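Local coordinates for nitrogenase molybdenum-iron protein alpha chain (Clostridium pasteurianum, PDB 4WES) that forms, with the beta chain, the molybdenum-iron component of nitrogenase, which reduces dinitrogen to ammonia at its iron-molybdenum cofactor, at the interface of chains A and B. Coordinates in Å, arbitrary orientation; residue numbers count along the deposited sequence, not the author numbering. Chains: chain A, Nitrogenase molybdenum-iron protein alpha chain; chain B, Nitrogenase molybdenum-iron protein beta chain.

The interface of chains A and B. Residues chain A 505, 508-510; chain B 307, 311, 334-335.
This alpha–beta subunit contact of the α2β2 tetramer is a small mixed patch of van der Waals contacts and a water bridge, helping hold the two chains together; the end of helix 492-507 and the turn after it meet 3-10 helix 307-309, the loop after it and the loop after helix 321-333. A:Asn505 lies alongside B:Gln311, their side chains running in opposite directions; the carboxamide carbon CG of A:Asn505 rests 3.8 Å from CB of B:Gln311, and the amide planes are turned 67° apart. B:Gln311 then bends at its second torsion (chi2 -44°), bringing its carboxamide across A:Thr509. There its NE2 donates hydrogen bonds to B:Gln307 O (3.0 Å), in the amide plane, and to B:Leu334 O (2.9 Å), tilted from it. These two bonds hold the amide so that OE1 faces the alpha chain, where a water bridges it to A:Asn505 O. A:Asn505 O also accepts a hydrogen bond from the hydroxyl OG1 of A:Thr509 (2.8 Å). OG1 of A:Thr509 sits over the face of the B:Gln307 carboxamide, 3.1 Å from OE1; with its hydrogen committed to A:Asn505 O, this is at most a weak polar contact. With OG1 beside the backbone N (chi1 -70°), the methyl CG2 packs on CB of B:Gln307. Beyond the amide, CD of A:Pro510 sits 3.6 Å from CA of B:Gly335. The patch thus fastens an alpha-chain helix end to the beta subunit through a glutamine that its own chain probably holds in place.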
loop_
_atom_site.group_PDB
_atom_site.type_symbol
_atom_site.label_atom_id
_atom_site.label_comp_id
_atom_site.label_asym_id
_atom_site.label_seq_id
_atom_site.Cartn_x
_atom_site.Cartn_y
_atom_site.Cartn_z
ATOM N N ASN A 505 -1.829 -24.651 -9.891
ATOM C CA ASN A 505 -1.818 -23.208 -10.061
ATOM C C ASN A 505 -0.509 -22.732 -10.717
ATOM O O ASN A 505 -0.499 -21.786 -11.514
ATOM C CB ASN A 505 -2.028 -22.505 -8.719
ATOM C CG ASN A 505 -3.448 -22.564 -8.224
ATOM O OD1 ASN A 505 -4.318 -23.063 -8.918
ATOM N ND2 ASN A 505 -3.684 -22.023 -7.026
ATOM N N TYR A 508 -0.364 -23.721 -14.600
ATOM C CA TYR A 508 -1.377 -23.043 -15.428
ATOM C C TYR A 508 -1.367 -21.523 -15.281
ATOM O O TYR A 508 -2.237 -20.841 -15.832
ATOM C CB TYR A 508 -2.761 -23.677 -15.173
ATOM C CG TYR A 508 -2.823 -25.070 -15.736
ATOM C CD1 TYR A 508 -3.227 -25.297 -17.019
ATOM C CD2 TYR A 508 -2.487 -26.174 -14.984
ATOM C CE1 TYR A 508 -3.282 -26.562 -17.549
ATOM C CE2 TYR A 508 -2.506 -27.437 -15.509
ATOM C CZ TYR A 508 -2.911 -27.643 -16.800
ATOM O OH TYR A 508 -2.958 -28.909 -17.348
ATOM N N THR A 509 -0.346 -20.980 -14.623
ATOM C CA THR A 509 -0.170 -19.516 -14.584
ATOM C C THR A 509 -0.042 -18.978 -16.014
ATOM O O THR A 509 0.823 -19.399 -16.770
ATOM C CB THR A 509 1.086 -19.200 -13.759
ATOM O OG1 THR A 509 0.826 -19.504 -12.375
ATOM C CG2 THR A 509 1.484 -17.750 -13.840
ATOM N N PRO A 510 -0.889 -18.009 -16.407
ATOM C CA PRO A 510 -0.882 -17.588 -17.825
ATOM C C PRO A 510 0.418 -16.991 -18.301
ATOM O O PRO A 510 0.725 -17.103 -19.497
ATOM C CB PRO A 510 -2.049 -16.614 -17.893
ATOM C CG PRO A 510 -2.994 -17.094 -16.833
ATOM C CD PRO A 510 -2.080 -17.513 -15.707
ATOM N N GLN B 307 2.960 -15.149 -8.754
ATOM C CA GLN B 307 1.838 -15.880 -9.294
ATOM C C GLN B 307 0.982 -16.582 -8.239
ATOM O O GLN B 307 -0.247 -16.665 -8.397
ATOM C CB GLN B 307 2.272 -16.900 -10.346
ATOM C CG GLN B 307 3.238 -17.959 -9.897
ATOM C CD GLN B 307 2.724 -19.343 -9.690
ATOM O OE1 GLN B 307 1.578 -19.625 -9.404
ATOM N NE2 GLN B 307 3.553 -20.261 -10.213
ATOM N N GLN B 311 -3.446 -16.666 -8.559
ATOM C CA GLN B 311 -4.138 -17.648 -9.345
ATOM C C GLN B 311 -5.483 -17.947 -8.715
ATOM O O GLN B 311 -5.571 -18.276 -7.514
ATOM C CB GLN B 311 -3.371 -18.968 -9.460
ATOM C CG GLN B 311 -1.998 -18.864 -10.087
ATOM C CD GLN B 311 -2.016 -17.963 -11.315
ATOM O OE1 GLN B 311 -2.611 -18.319 -12.337
ATOM N NE2 GLN B 311 -1.399 -16.796 -11.211
ATOM N N LEU B 334 -3.267 -12.233 -15.284
ATOM C CA LEU B 334 -2.611 -12.519 -14.017
ATOM C C LEU B 334 -2.955 -13.896 -13.480
ATOM O O LEU B 334 -2.348 -14.330 -12.493
ATOM C CB LEU B 334 -2.989 -11.460 -13.001
ATOM C CG LEU B 334 -2.374 -10.092 -13.247
ATOM C CD1 LEU B 334 -3.038 -9.028 -12.421
ATOM C CD2 LEU B 334 -0.863 -10.078 -13.008
ATOM N N GLY B 335 -3.948 -14.556 -14.075
ATOM C CA GLY B 335 -4.457 -15.839 -13.595
ATOM C C GLY B 335 -5.626 -15.716 -12.652
ATOM O O GLY B 335 -6.057 -16.729 -12.098
HETATM O O HOH W 1 -3.092 -21.058 -12.597
#